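Local coordinates for protein dicer Related Helicase (PDB 6M6Q) that probably hydrolyses ATP as an RNA-binding helicase of the RIG-I-like receptor subfamily, and is present here as its N-terminal domain alone, at residues L37-E42 with F142-E147; I136-M141 with Y151-D156. All coordinates share one frame; numbering follows the deposited sequence.

Interaction 1. Residues L37-E42 with F142-E147; sequences LDVCVE and FNYDKE
Tyr144, in the last turn of helix 131-144, turns its ring to Val39 and Glu42 of helix 33-42 and makes every direct contact between 37-42 and 142-147. Its CG lies anti to the backbone N (chi1 168°), which carries the ring out from its own helix to the neighbouring one. There CG2 of Val39 sits over the middle of one ring face, 3.8 Å from the Tyr144 centroid and 8° off the ring normal, a well-centred CH-pi contact. Glu42, one turn after Val39, comes in roughly at a right angle to the tyrosine side chain. Its OE1 approaches CE1 of Tyr144 at 3.6 Å, with the carboxylate plane inclined 49° to the ring. The other carboxylate oxygen works through a water: Glu42 OE2 accepts from it at 3.2 Å, and the same water lies 3.0 Å from Tyr144 OH. That hydroxyl is also hydrogen-bonded to Lys35 NZ, which belongs to helix 33-42 as well. Next comes Asp145, where the chain leaves helical geometry; it serves as N-cap of helix 146-152, its OD2 accepting from Leu148 N and Asn225 ND2. Two residues on, Glu147 forms a salt bridge with Lys223. Chemically the contact is graded along the tyrosine: a buried valine methyl packs against the ring, while the phenol oxygen is tied to helix 33-42 twice, directly by the ammonium of Lys35, which probably polarises the phenol O-H, and through the water to the carboxylate of Glu42.

Interaction 2. Residues I136-M141 with Y151-D156; sequences IADEVM and YSHWED
Asp138 and His153 meet in a buried carboxylate-imidazole hydrogen bond, the one direct link between 136-141 and 151-156. From CB of Asp138, CG stands beside the carbonyl carbon, on the far side from the backbone N, and reaches the edge of the imidazole, 3.5 Å from His153 NE2 and in the plane of that ring. At the tip, OD1 accepts from His153 NE2 at 2.9 Å through its syn lone pair. The bond is moderately bent, 150° at the hydrogen, and OD1 lies 19° out of the imidazole plane. OD2 stands farther off, 3.5 Å from NE2 of His153. Carboxylate and imidazole are turned 60° against each other. The second ring nitrogen, ND1 of His153, is bonded to Leu18 O, so both nitrogens are engaged and the ring's rotation is fixed. The carboxylate probably polarises the imidazole and may raise its affinity for a proton. With an alanine at Asp138, NE2 of His153 is likely to lose its acceptor in a buried setting, and a gap may open beside Phe20 and Phe25. Just past His153, Trp154 has positive phi and closes helix 146-152 with a Schellman motif. The pair thus joins the middle of helix 131-144 to the C-terminal end of helix 146-152, with Phe25 of helix 25-29 stacked on the imidazole and Tyr149 meeting it edge-to-face.

Overall arrangement
Both contacts belong to the all-helical N-terminal domain and share helices 131-144 and 146-152; their centres lie 10 Å apart, on the same side of the chain's centre. Along the sequence their segments alternate: 37-42, then 136-141, 142-147 and 151-156. Interaction 1 spans a long separation, bringing helix 33-42 against the end of helix 131-144, whereas interaction 2 is local and joins the two consecutive helices across their turn. They touch directly where Val39 CG1 packs 4.0 Å from Val140 CG1. Within the N-terminal domain, helix 131-144 is therefore tied both to helix 33-42, early in the chain, and to helix 146-152, which follows it.

Interaction 1. Residues L37-E42 with F142-E147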
# COMPACT_ATOMS: atom_id res chain seq x y z
N LEU B 37 7.97 -6.23 -16.03
CA LEU B 37 6.77 -7.00 -16.47
C LEU B 37 6.79 -7.09 -17.98
O LEU B 37 6.70 -8.20 -18.47
CB LEU B 37 5.47 -6.34 -15.98
CG LEU B 37 4.15 -7.09 -16.27
CD1 LEU B 37 4.06 -8.43 -15.51
CD2 LEU B 37 2.95 -6.21 -15.93
N ASP B 38 7.03 -5.96 -18.67
CA ASP B 38 7.09 -5.89 -20.16
C ASP B 38 8.09 -6.93 -20.69
O ASP B 38 7.74 -7.61 -21.67
CB ASP B 38 7.43 -4.49 -20.68
CG ASP B 38 7.35 -4.42 -22.19
OD1 ASP B 38 8.43 -4.42 -22.83
OD2 ASP B 38 6.23 -4.48 -22.73
N VAL B 39 9.28 -7.04 -20.08
CA VAL B 39 10.40 -7.94 -20.49
C VAL B 39 9.96 -9.41 -20.29
O VAL B 39 10.14 -10.22 -21.22
CB VAL B 39 11.70 -7.62 -19.71
CG1 VAL B 39 12.72 -8.75 -19.79
CG2 VAL B 39 12.32 -6.31 -20.16
N CYS B 40 9.35 -9.72 -19.15
CA CYS B 40 8.84 -11.08 -18.84
C CYS B 40 7.76 -11.47 -19.86
O CYS B 40 7.74 -12.63 -20.27
CB CYS B 40 8.29 -11.17 -17.41
SG CYS B 40 9.54 -10.92 -16.12
N VAL B 41 6.91 -10.53 -20.28
CA VAL B 41 5.78 -10.79 -21.22
C VAL B 41 6.34 -10.94 -22.64
O VAL B 41 5.90 -11.84 -23.34
CB VAL B 41 4.72 -9.69 -21.14
CG1 VAL B 41 3.76 -9.75 -22.32
CG2 VAL B 41 3.96 -9.75 -19.82
N GLU B 42 7.32 -10.11 -23.00
CA GLU B 42 8.04 -10.13 -24.30
C GLU B 42 8.67 -11.51 -24.52
O GLU B 42 8.70 -11.95 -25.67
CB GLU B 42 9.11 -9.04 -24.32
CG GLU B 42 9.86 -8.91 -25.64
CD GLU B 42 11.01 -7.91 -25.58
OE1 GLU B 42 11.76 -7.93 -24.57
OE2 GLU B 42 11.14 -7.09 -26.51
N PHE B 142 19.77 -7.51 -16.41
CA PHE B 142 21.19 -7.57 -16.84
C PHE B 142 21.27 -8.29 -18.18
O PHE B 142 21.99 -7.81 -19.06
CB PHE B 142 22.05 -8.25 -15.78
CG PHE B 142 23.50 -8.43 -16.15
CD1 PHE B 142 24.39 -7.37 -16.04
CD2 PHE B 142 23.99 -9.64 -16.60
CE1 PHE B 142 25.72 -7.52 -16.36
CE2 PHE B 142 25.32 -9.78 -16.95
CZ PHE B 142 26.18 -8.73 -16.83
N ASN B 143 20.57 -9.41 -18.32
CA ASN B 143 20.61 -10.28 -19.52
C ASN B 143 19.84 -9.59 -20.66
O ASN B 143 20.19 -9.84 -21.84
CB ASN B 143 20.05 -11.67 -19.24
CG ASN B 143 20.89 -12.49 -18.28
OD1 ASN B 143 21.99 -12.10 -17.89
ND2 ASN B 143 20.38 -13.64 -17.89
N TYR B 144 18.84 -8.76 -20.34
CA TYR B 144 18.00 -8.04 -21.34
C TYR B 144 18.81 -6.88 -21.95
O TYR B 144 18.93 -6.82 -23.17
CB TYR B 144 16.68 -7.54 -20.73
CG TYR B 144 15.93 -6.57 -21.62
CD1 TYR B 144 15.30 -7.00 -22.79
CD2 TYR B 144 15.89 -5.22 -21.33
CE1 TYR B 144 14.67 -6.10 -23.63
CE2 TYR B 144 15.24 -4.31 -22.16
CZ TYR B 144 14.65 -4.75 -23.33
OH TYR B 144 14.00 -3.88 -24.16
N ASP B 145 19.29 -5.98 -21.11
CA ASP B 145 19.98 -4.72 -21.53
C ASP B 145 20.94 -4.29 -20.41
O ASP B 145 20.45 -3.94 -19.29
CB ASP B 145 18.97 -3.62 -21.87
CG ASP B 145 19.59 -2.38 -22.48
OD1 ASP B 145 19.84 -2.39 -23.68
OD2 ASP B 145 19.77 -1.42 -21.75
N LYS B 146 22.24 -4.30 -20.71
CA LYS B 146 23.33 -3.94 -19.77
C LYS B 146 23.19 -2.47 -19.35
O LYS B 146 23.42 -2.17 -18.17
CB LYS B 146 24.69 -4.19 -20.43
CG LYS B 146 24.89 -5.58 -21.01
CD LYS B 146 25.55 -6.53 -20.06
CE LYS B 146 25.51 -7.97 -20.53
NZ LYS B 146 26.48 -8.21 -21.63
N GLU B 147 22.82 -1.59 -20.30
CA GLU B 147 22.72 -0.12 -20.07
C GLU B 147 21.61 0.15 -19.06
O GLU B 147 21.82 0.95 -18.15
CB GLU B 147 22.42 0.63 -21.38
CG GLU B 147 22.68 2.13 -21.31
CD GLU B 147 21.61 2.97 -20.64
OE1 GLU B 147 21.92 4.10 -20.24
OE2 GLU B 147 20.46 2.52 -20.56
O HOH W 1 12.64 -4.27 -26.84

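Interaction 2. Residues I136-M141 with Y151-D156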
# COMPACT_ATOMS: atom_id res chain seq x y z
N ILE B 136 16.74 -12.36 -8.69
CA ILE B 136 16.35 -12.98 -9.98
C ILE B 136 16.01 -11.85 -10.95
O ILE B 136 16.47 -11.93 -12.13
CB ILE B 136 15.20 -13.97 -9.81
CG1 ILE B 136 15.54 -15.04 -8.76
CG2 ILE B 136 14.84 -14.59 -11.15
CD1 ILE B 136 14.40 -15.97 -8.44
N ALA B 137 15.28 -10.84 -10.48
CA ALA B 137 14.83 -9.70 -11.31
C ALA B 137 16.04 -8.89 -11.78
O ALA B 137 16.03 -8.45 -12.93
CB ALA B 137 13.86 -8.85 -10.53
N ASP B 138 17.05 -8.74 -10.91
CA ASP B 138 18.30 -7.98 -11.22
C ASP B 138 18.99 -8.65 -12.41
O ASP B 138 19.25 -7.97 -13.39
CB ASP B 138 19.22 -7.88 -9.99
CG ASP B 138 20.25 -6.75 -10.04
OD1 ASP B 138 19.95 -5.70 -10.65
OD2 ASP B 138 21.36 -6.93 -9.43
N GLU B 139 19.16 -9.97 -12.34
CA GLU B 139 19.84 -10.78 -13.39
C GLU B 139 19.00 -10.77 -14.68
O GLU B 139 19.61 -10.81 -15.75
CB GLU B 139 20.11 -12.20 -12.90
CG GLU B 139 21.06 -12.95 -13.82
CD GLU B 139 21.44 -14.35 -13.40
OE1 GLU B 139 21.31 -14.65 -12.19
OE2 GLU B 139 21.87 -15.14 -14.29
N VAL B 140 17.67 -10.74 -14.58
CA VAL B 140 16.79 -10.74 -15.80
C VAL B 140 17.07 -9.45 -16.59
O VAL B 140 17.31 -9.55 -17.83
CB VAL B 140 15.30 -10.88 -15.46
CG1 VAL B 140 14.40 -10.39 -16.60
CG2 VAL B 140 14.96 -12.32 -15.08
N MET B 141 17.12 -8.32 -15.89
CA MET B 141 17.37 -6.98 -16.49
C MET B 141 18.78 -6.94 -17.10
O MET B 141 18.93 -6.38 -18.22
CB MET B 141 17.22 -5.88 -15.43
CG MET B 141 15.79 -5.69 -14.94
SD MET B 141 14.54 -5.55 -16.29
CE MET B 141 14.91 -3.91 -16.91
N TYR B 151 21.73 1.74 -15.42
CA TYR B 151 20.90 2.93 -15.14
C TYR B 151 20.14 2.72 -13.81
O TYR B 151 20.00 3.71 -13.02
CB TYR B 151 19.98 3.21 -16.33
CG TYR B 151 19.30 4.55 -16.29
CD1 TYR B 151 19.91 5.68 -16.81
CD2 TYR B 151 18.04 4.69 -15.72
CE1 TYR B 151 19.29 6.93 -16.75
CE2 TYR B 151 17.41 5.93 -15.67
CZ TYR B 151 18.03 7.05 -16.19
OH TYR B 151 17.43 8.27 -16.11
N SER B 152 19.73 1.48 -13.55
CA SER B 152 18.98 1.07 -12.33
C SER B 152 19.91 1.04 -11.11
O SER B 152 19.39 1.04 -9.96
CB SER B 152 18.29 -0.27 -12.54
OG SER B 152 19.19 -1.35 -12.34
N HIS B 153 21.23 1.08 -11.34
CA HIS B 153 22.30 0.98 -10.31
C HIS B 153 23.15 2.27 -10.24
O HIS B 153 24.11 2.29 -9.45
CB HIS B 153 23.19 -0.23 -10.62
CG HIS B 153 22.59 -1.54 -10.25
ND1 HIS B 153 22.44 -1.93 -8.94
CD2 HIS B 153 22.19 -2.59 -11.00
CE1 HIS B 153 21.93 -3.15 -8.91
NE2 HIS B 153 21.79 -3.57 -10.15
N TRP B 154 22.82 3.30 -11.04
CA TRP B 154 23.57 4.60 -11.10
C TRP B 154 25.03 4.36 -11.58
O TRP B 154 25.98 4.89 -10.92
CB TRP B 154 23.57 5.33 -9.74
CG TRP B 154 22.23 5.64 -9.14
CD1 TRP B 154 21.00 5.54 -9.73
CD2 TRP B 154 22.00 6.21 -7.83
NE1 TRP B 154 20.02 5.97 -8.87
CE2 TRP B 154 20.61 6.39 -7.70
CE3 TRP B 154 22.83 6.55 -6.76
CZ2 TRP B 154 20.04 6.90 -6.54
CZ3 TRP B 154 22.26 7.06 -5.61
CH2 TRP B 154 20.88 7.24 -5.51
N GLU B 155 25.22 3.63 -12.67
CA GLU B 155 26.54 3.37 -13.30
C GLU B 155 27.13 4.70 -13.81
O GLU B 155 26.40 5.47 -14.45
CB GLU B 155 26.38 2.37 -14.44
CG GLU B 155 27.67 1.80 -14.94
CD GLU B 155 27.47 0.74 -16.01
OE1 GLU B 155 26.77 1.03 -17.00
OE2 GLU B 155 28.00 -0.38 -15.83
N ASP B 156 28.43 4.91 -13.53
CA ASP B 156 29.27 6.04 -14.02
C ASP B 156 28.73 7.37 -13.46
O ASP B 156 29.04 8.42 -14.05
CB ASP B 156 29.39 6.08 -15.55
CG ASP B 156 29.94 4.81 -16.19
OD1 ASP B 156 30.71 4.09 -15.50
OD2 ASP B 156 29.60 4.56 -17.37